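Long-range contacts in putative hydrolase (Chloroflexus aurantiacus J-10-fl, PDB 3CMN), which probably acts as a zincin-like metallopeptidase, a largely helical putative hydrolase captured here without bound metal: residues L144-A149 against Q302-L307; I257-S262 against P347-I352. All blocks are in the same frame, centred on the assembly; numbering follows the deposited sequence.

Passing from the N terminus, the chain runs through 144-149, 257-262, 302-307 and 347-352 in that order, and the two contacts therefore cross instead of nesting. Interaction 1 closes a loop of 152 residues, parts of it not modelled, by bringing helix 145-148 against the end of helix 283-307. Interaction 2 opens inside that loop, on helix 248-279, and closes 84 residues later at the start of helix 349-353. Their centres lie about 16 Å apart, yet they touch: Phe305 CE2 packs 3.9 Å from Ile257 CG2, and Ser145 OG 3.5 Å from Met261 CG. The successive helices 248-279 and 283-307 thus join a buried contact near the chain centre to the C-terminal helices.

Interaction 1 (L144-A149 against Q302-L307)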
ATOM      1  N   LEU A 144       1.277  -0.347  -3.906  1.00 35.38           N
ATOM      2  CA  LEU A 144       1.639  -1.714  -4.234  1.00 35.48           C
ATOM      3  C   LEU A 144       2.379  -2.352  -3.057  1.00 35.96           C
ATOM      4  O   LEU A 144       3.502  -1.982  -2.739  1.00 35.53           O
ATOM      5  CB  LEU A 144       2.506  -1.710  -5.490  1.00 35.11           C
ATOM      6  CG  LEU A 144       1.911  -0.921  -6.668  1.00 35.32           C
ATOM      7  CD1 LEU A 144       2.903  -0.901  -7.815  1.00 34.39           C
ATOM      8  CD2 LEU A 144       0.589  -1.551  -7.106  1.00 35.83           C
ATOM      9  N   SER A 145       1.725  -3.308  -2.408  1.00 36.79           N
ATOM     10  CA  SER A 145       2.290  -3.996  -1.251  1.00 37.41           C
ATOM     11  C   SER A 145       3.705  -4.521  -1.465  1.00 38.16           C
ATOM     12  O   SER A 145       4.587  -4.276  -0.639  1.00 37.36           O
ATOM     13  CB  SER A 145       1.381  -5.154  -0.833  1.00 37.50           C
ATOM     14  OG  SER A 145       0.092  -4.682  -0.497  1.00 36.87           O
ATOM     15  N   LEU A 146       3.927  -5.247  -2.559  1.00 38.26           N
ATOM     16  CA  LEU A 146       5.254  -5.800  -2.829  1.00 40.13           C
ATOM     17  C   LEU A 146       6.346  -4.742  -2.967  1.00 41.57           C
ATOM     18  O   LEU A 146       7.530  -5.040  -2.812  1.00 43.31           O
ATOM     19  CB  LEU A 146       5.225  -6.697  -4.076  1.00 39.43           C
ATOM     20  CG  LEU A 146       4.578  -8.069  -3.837  1.00 37.85           C
ATOM     21  CD1 LEU A 146       4.598  -8.889  -5.121  1.00 37.72           C
ATOM     22  CD2 LEU A 146       5.324  -8.794  -2.730  1.00 36.99           C
ATOM     23  N   LEU A 147       5.960  -3.505  -3.260  1.00 42.00           N
ATOM     24  CA  LEU A 147       6.940  -2.437  -3.365  1.00 42.94           C
ATOM     25  C   LEU A 147       7.079  -1.759  -2.006  1.00 43.66           C
ATOM     26  O   LEU A 147       8.077  -1.107  -1.731  1.00 43.07           O
ATOM     27  CB  LEU A 147       6.526  -1.408  -4.425  1.00 43.22           C
ATOM     28  CG  LEU A 147       6.679  -1.803  -5.900  1.00 44.29           C
ATOM     29  CD1 LEU A 147       6.281  -0.615  -6.766  1.00 44.41           C
ATOM     30  CD2 LEU A 147       8.119  -2.220  -6.212  1.00 41.86           C
ATOM     31  N   SER A 148       6.077  -1.935  -1.150  1.00 44.84           N
ATOM     32  CA  SER A 148       6.090  -1.337   0.184  1.00 46.16           C
ATOM     33  C   SER A 148       6.917  -2.138   1.193  1.00 46.75           C
ATOM     34  O   SER A 148       7.223  -1.647   2.280  1.00 46.84           O
ATOM     35  CB  SER A 148       4.657  -1.187   0.713  1.00 45.74           C
ATOM     36  OG  SER A 148       3.858  -0.406  -0.161  1.00 46.37           O
ATOM     37  N   ALA A 149       7.272  -3.369   0.833  1.00 48.33           N
ATOM     38  CA  ALA A 149       8.050  -4.235   1.718  1.00 49.85           C
ATOM     39  C   ALA A 149       9.294  -3.543   2.292  1.00 51.36           C
ATOM     40  O   ALA A 149      10.047  -2.879   1.573  1.00 53.10           O
ATOM     41  CB  ALA A 149       8.453  -5.517   0.979  1.00 48.56           C
ATOM     42  N   GLN A 302      -3.095  -7.054  -6.207  1.00 34.23           N
ATOM     43  CA  GLN A 302      -3.166  -8.497  -6.291  1.00 36.73           C
ATOM     44  C   GLN A 302      -2.458  -8.981  -7.563  1.00 37.88           C
ATOM     45  O   GLN A 302      -1.701  -9.962  -7.539  1.00 37.88           O
ATOM     46  CB  GLN A 302      -4.622  -8.914  -6.322  1.00 38.35           C
ATOM     47  CG  GLN A 302      -4.816 -10.394  -6.379  1.00 41.62           C
ATOM     48  CD  GLN A 302      -6.273 -10.744  -6.414  1.00 42.45           C
ATOM     49  OE1 GLN A 302      -6.726 -11.446  -7.311  1.00 44.41           O
ATOM     50  NE2 GLN A 302      -7.025 -10.246  -5.442  1.00 42.94           N
ATOM     51  N   MET A 303      -2.728  -8.281  -8.668  1.00 37.61           N
ATOM     52  CA  MET A 303      -2.136  -8.569  -9.972  1.00 37.32           C
ATOM     53  C   MET A 303      -0.619  -8.655  -9.854  1.00 37.70           C
ATOM     54  O   MET A 303       0.004  -9.547 -10.436  1.00 39.12           O
ATOM     55  CB  MET A 303      -2.521  -7.463 -10.975  1.00 37.31           C
ATOM     56  CG  MET A 303      -1.936  -7.581 -12.403  1.00 35.12           C
ATOM     57  SD  MET A 303      -0.169  -7.201 -12.656  1.00 33.22           S
ATOM     58  CE  MET A 303      -0.164  -5.426 -12.595  1.00 35.36           C
ATOM     59  N   VAL A 304      -0.027  -7.729  -9.104  1.00 37.26           N
ATOM     60  CA  VAL A 304       1.422  -7.719  -8.924  1.00 38.63           C
ATOM     61  C   VAL A 304       1.901  -8.971  -8.183  1.00 38.76           C
ATOM     62  O   VAL A 304       2.986  -9.471  -8.454  1.00 38.38           O
ATOM     63  CB  VAL A 304       1.897  -6.459  -8.154  1.00 38.87           C
ATOM     64  CG1 VAL A 304       3.407  -6.375  -8.182  1.00 37.69           C
ATOM     65  CG2 VAL A 304       1.302  -5.212  -8.769  1.00 39.09           C
ATOM     66  N   PHE A 305       1.101  -9.474  -7.244  1.00 39.69           N
ATOM     67  CA  PHE A 305       1.488 -10.684  -6.520  1.00 40.67           C
ATOM     68  C   PHE A 305       1.520 -11.881  -7.470  1.00 40.83           C
ATOM     69  O   PHE A 305       2.502 -12.620  -7.518  1.00 41.23           O
ATOM     70  CB  PHE A 305       0.521 -10.985  -5.363  1.00 39.84           C
ATOM     71  CG  PHE A 305       0.777 -10.169  -4.119  1.00 41.22           C
ATOM     72  CD1 PHE A 305       0.166  -8.932  -3.938  1.00 42.54           C
ATOM     73  CD2 PHE A 305       1.636 -10.640  -3.125  1.00 42.16           C
ATOM     74  CE1 PHE A 305       0.407  -8.173  -2.783  1.00 43.56           C
ATOM     75  CE2 PHE A 305       1.882  -9.891  -1.970  1.00 41.91           C
ATOM     76  CZ  PHE A 305       1.266  -8.658  -1.801  1.00 42.82           C
ATOM     77  N   ARG A 306       0.445 -12.061  -8.228  1.00 41.86           N
ATOM     78  CA  ARG A 306       0.328 -13.176  -9.167  1.00 42.47           C
ATOM     79  C   ARG A 306       1.366 -13.137 -10.274  1.00 43.22           C
ATOM     80  O   ARG A 306       1.841 -14.173 -10.726  1.00 43.99           O
ATOM     81  CB  ARG A 306      -1.055 -13.176  -9.788  1.00 43.13           C
ATOM     82  CG  ARG A 306      -2.169 -13.295  -8.779  1.00 45.36           C
ATOM     83  CD  ARG A 306      -3.428 -12.773  -9.397  1.00 47.29           C
ATOM     84  NE  ARG A 306      -4.597 -12.976  -8.559  1.00 51.08           N
ATOM     85  CZ  ARG A 306      -5.052 -14.168  -8.186  1.00 52.27           C
ATOM     86  NH1 ARG A 306      -4.432 -15.277  -8.565  1.00 51.97           N
ATOM     87  NH2 ARG A 306      -6.157 -14.254  -7.457  1.00 53.65           N
ATOM     88  N   LEU A 307       1.697 -11.930 -10.721  1.00 43.09           N
ATOM     89  CA  LEU A 307       2.690 -11.731 -11.764  1.00 41.14           C
ATOM     90  C   LEU A 307       4.037 -12.292 -11.302  1.00 41.80           C
ATOM     91  O   LEU A 307       4.735 -12.977 -12.055  1.00 39.93           O
ATOM     92  CB  LEU A 307       2.816 -10.235 -12.055  1.00 40.61           C
ATOM     93  CG  LEU A 307       3.825  -9.784 -13.113  1.00 41.91           C
ATOM     94  CD1 LEU A 307       3.512 -10.439 -14.459  1.00 39.64           C
ATOM     95  CD2 LEU A 307       3.783  -8.272 -13.223  1.00 40.43           C
TER
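Leu146 and Phe305 bring the two backbones closest, with their CA atoms 7.2 Å apart where the short helix 145-148, several of whose backbone hydrogen bonds are weak, meets the last turns of helix 283-307. Both segments belong to the largely helical chain assigned to the zincin-like metallopeptidase family, and the side chain of Ser145 lies close to, but not in contact with, an HExxH sequence on helix 174-193, as in zinc metallopeptidases, although no metal is bound here. The central feature is a CH-pi contact: Leu146 CG stands 3.9 Å from the centroid of the Phe305 ring and 17° off its normal, over one face but displaced toward the rim. From there the two methyls diverge, CD2 lying 3.7 Å from Phe305 CE2, while CD1 approaches the backbone at 3.7 Å from Val304 O. Ser145 meets the same ring differently, at its edge and near its plane, with CB 3.6 Å from Phe305 CZ; its OG is hydrogen-bonded to Asp301, just before the second segment. Val304 sets CG1 anti to the backbone N (chi1 -171°), 4.1 Å from Leu146 CD1, and its other methyl, CG2, faces Leu144. Phe202 and Leu206 of helix 197-210 also pack on Leu146. Just before the short helix, Leu144 O accepts from both Leu147 N and Ser148 OG, from opposite faces of the carbonyl plane, the hydroxyl at 3.0 Å.

Interaction 2 (I257-S262 against P347-I352); sequences IQALMS and PSMDEI
Ser348, whose backbone packs against Ala259 CB, donates from its N to Glu351 OE1 at 2.7 Å, through the anti lone pair of that oxygen. The reciprocal bond, from Glu351 N to Ser348 OG, is 3.0 Å long and nearly straight (167° at the hydrogen), so the two residues form a capping box that starts helix 349-353. This turn presents three groups to helix 248-279. Ala259 is the central point of approach, and its CA lies only 5.1 Å from that of Met349. Its CB points toward the second segment and meets Pro347 O at 3.3 Å, a short contact between the methyl and a backbone carbonyl oxygen. Beside it, Met349 is bent at both chi2 (-54°) and chi3, the former placing SD 3.8 Å from Ala259 CA. On the next turn, Ile352 extends with CD1 anti to CA (chi2 175°) to reach Ser262. There CD1 lies 3.3 Å from Ser262 OG and 3.5 Å from Ser262 CB, the latter tighter than usual for two carbons. The contact across the segments is therefore one of packing, with the polar bonds ordering the turn itself. Helix 319-331 adds Phe323 against Pro347 and Ile352, helix 355-363 adds Trp358 against Pro347, and Arg361 of that helix forms a salt bridge with Glu351.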
ATOM      1  N   ILE A 257      -0.361 -13.850   4.218  1.00 43.00           N
ATOM      2  CA  ILE A 257      -0.080 -12.660   3.421  1.00 42.27           C
ATOM      3  C   ILE A 257      -1.391 -11.907   3.220  1.00 42.55           C
ATOM      4  O   ILE A 257      -1.446 -10.679   3.352  1.00 43.60           O
ATOM      5  CB  ILE A 257       0.509 -13.034   2.039  1.00 41.83           C
ATOM      6  CG1 ILE A 257       1.884 -13.673   2.225  1.00 41.70           C
ATOM      7  CG2 ILE A 257       0.606 -11.787   1.146  1.00 41.18           C
ATOM      8  CD1 ILE A 257       2.460 -14.289   0.966  1.00 43.54           C
ATOM      9  N   GLN A 258      -2.445 -12.659   2.917  1.00 40.40           N
ATOM     10  CA  GLN A 258      -3.758 -12.081   2.712  1.00 40.47           C
ATOM     11  C   GLN A 258      -4.281 -11.408   3.976  1.00 39.39           C
ATOM     12  O   GLN A 258      -4.790 -10.290   3.911  1.00 40.50           O
ATOM     13  CB  GLN A 258      -4.731 -13.160   2.242  1.00 40.16           C
ATOM     14  CG  GLN A 258      -4.545 -13.537   0.783  1.00 43.95           C
ATOM     15  CD  GLN A 258      -5.347 -14.760   0.386  1.00 46.51           C
ATOM     16  OE1 GLN A 258      -6.461 -14.968   0.871  1.00 46.64           O
ATOM     17  NE2 GLN A 258      -4.793 -15.566  -0.516  1.00 44.95           N
ATOM     18  N   ALA A 259      -4.150 -12.070   5.124  1.00 37.12           N
ATOM     19  CA  ALA A 259      -4.629 -11.485   6.371  1.00 35.08           C
ATOM     20  C   ALA A 259      -3.825 -10.240   6.764  1.00 32.54           C
ATOM     21  O   ALA A 259      -4.373  -9.301   7.316  1.00 33.47           O
ATOM     22  CB  ALA A 259      -4.599 -12.527   7.490  1.00 35.06           C
ATOM     23  N   LEU A 260      -2.527 -10.231   6.479  1.00 32.76           N
ATOM     24  CA  LEU A 260      -1.689  -9.071   6.797  1.00 32.14           C
ATOM     25  C   LEU A 260      -2.105  -7.886   5.913  1.00 32.36           C
ATOM     26  O   LEU A 260      -2.337  -6.786   6.396  1.00 33.07           O
ATOM     27  CB  LEU A 260      -0.203  -9.402   6.563  1.00 29.79           C
ATOM     28  CG  LEU A 260       0.796  -8.227   6.578  1.00 31.32           C
ATOM     29  CD1 LEU A 260       0.926  -7.658   8.006  1.00 25.90           C
ATOM     30  CD2 LEU A 260       2.171  -8.703   6.076  1.00 29.94           C
ATOM     31  N   MET A 261      -2.199  -8.123   4.612  1.00 33.60           N
ATOM     32  CA  MET A 261      -2.597  -7.074   3.683  1.00 34.92           C
ATOM     33  C   MET A 261      -3.965  -6.503   4.083  1.00 35.06           C
ATOM     34  O   MET A 261      -4.181  -5.294   4.052  1.00 35.27           O
ATOM     35  CB  MET A 261      -2.616  -7.627   2.246  1.00 34.03           C
ATOM     36  CG  MET A 261      -1.388  -7.245   1.405  1.00 33.73           C
ATOM     37  SD  MET A 261       0.240  -7.528   2.165  1.00 37.51           S
ATOM     38  CE  MET A 261       0.606  -5.907   2.806  1.00 37.04           C
ATOM     39  N   SER A 262      -4.875  -7.380   4.489  1.00 36.49           N
ATOM     40  CA  SER A 262      -6.208  -6.964   4.909  1.00 37.20           C
ATOM     41  C   SER A 262      -6.196  -6.068   6.155  1.00 37.07           C
ATOM     42  O   SER A 262      -6.853  -5.023   6.193  1.00 37.53           O
ATOM     43  CB  SER A 262      -7.065  -8.188   5.173  1.00 37.89           C
ATOM     44  OG  SER A 262      -8.356  -7.793   5.588  1.00 43.19           O
ATOM     45  N   PRO A 347      -4.813 -11.223  13.006  1.00 40.31           N
ATOM     46  CA  PRO A 347      -5.907 -12.188  12.898  1.00 41.78           C
ATOM     47  C   PRO A 347      -5.723 -13.060  11.668  1.00 43.60           C
ATOM     48  O   PRO A 347      -4.975 -12.706  10.752  1.00 44.39           O
ATOM     49  CB  PRO A 347      -7.136 -11.299  12.772  1.00 41.75           C
ATOM     50  CG  PRO A 347      -6.610 -10.152  11.967  1.00 41.85           C
ATOM     51  CD  PRO A 347      -5.267  -9.870  12.643  1.00 40.59           C
ATOM     52  N   SER A 348      -6.389 -14.210  11.662  1.00 44.26           N
ATOM     53  CA  SER A 348      -6.332 -15.096  10.511  1.00 45.03           C
ATOM     54  C   SER A 348      -7.412 -14.516   9.604  1.00 46.40           C
ATOM     55  O   SER A 348      -8.113 -13.579  10.003  1.00 46.05           O
ATOM     56  CB  SER A 348      -6.709 -16.519  10.915  1.00 43.24           C
ATOM     57  OG  SER A 348      -8.045 -16.564  11.392  1.00 43.53           O
ATOM     58  N   MET A 349      -7.555 -15.043   8.392  1.00 47.61           N
ATOM     59  CA  MET A 349      -8.603 -14.537   7.521  1.00 49.05           C
ATOM     60  C   MET A 349      -9.937 -14.824   8.204  1.00 49.20           C
ATOM     61  O   MET A 349     -10.878 -14.038   8.117  1.00 49.32           O
ATOM     62  CB  MET A 349      -8.537 -15.197   6.139  1.00 49.15           C
ATOM     63  CG  MET A 349      -7.616 -14.464   5.165  1.00 48.32           C
ATOM     64  SD  MET A 349      -8.017 -12.698   5.004  1.00 48.65           S
ATOM     65  CE  MET A 349      -9.701 -12.809   4.529  1.00 49.56           C
ATOM     66  N   ASP A 350      -9.996 -15.947   8.910  1.00 50.68           N
ATOM     67  CA  ASP A 350     -11.195 -16.335   9.648  1.00 52.19           C
ATOM     68  C   ASP A 350     -11.529 -15.309  10.722  1.00 51.49           C
ATOM     69  O   ASP A 350     -12.662 -14.832  10.805  1.00 52.24           O
ATOM     70  CB  ASP A 350     -10.997 -17.696  10.308  1.00 55.32           C
ATOM     71  CG  ASP A 350     -11.445 -18.838   9.425  1.00 59.54           C
ATOM     72  OD1 ASP A 350     -12.628 -18.839   9.016  1.00 61.27           O
ATOM     73  OD2 ASP A 350     -10.622 -19.731   9.138  1.00 61.83           O
ATOM     74  N   GLU A 351     -10.538 -14.968  11.546  1.00 50.15           N
ATOM     75  CA  GLU A 351     -10.741 -13.991  12.614  1.00 47.91           C
ATOM     76  C   GLU A 351     -11.172 -12.650  12.029  1.00 47.33           C
ATOM     77  O   GLU A 351     -11.922 -11.908  12.655  1.00 47.18           O
ATOM     78  CB  GLU A 351      -9.461 -13.854  13.447  1.00 46.78           C
ATOM     79  CG  GLU A 351      -9.144 -15.129  14.221  1.00 46.86           C
ATOM     80  CD  GLU A 351      -7.793 -15.107  14.914  1.00 47.57           C
ATOM     81  OE1 GLU A 351      -6.765 -14.943  14.219  1.00 48.21           O
ATOM     82  OE2 GLU A 351      -7.755 -15.260  16.155  1.00 46.34           O
ATOM     83  N   ILE A 352     -10.706 -12.342  10.823  1.00 47.13           N
ATOM     84  CA  ILE A 352     -11.089 -11.101  10.169  1.00 47.44           C
ATOM     85  C   ILE A 352     -12.579 -11.166   9.837  1.00 49.33           C
ATOM     86  O   ILE A 352     -13.278 -10.149   9.864  1.00 49.17           O
ATOM     87  CB  ILE A 352     -10.245 -10.868   8.880  1.00 46.91           C
ATOM     88  CG1 ILE A 352      -9.012 -10.039   9.233  1.00 46.39           C
ATOM     89  CG2 ILE A 352     -11.066 -10.169   7.797  1.00 44.73           C
ATOM     90  CD1 ILE A 352      -8.048  -9.852   8.090  1.00 46.72           C
TER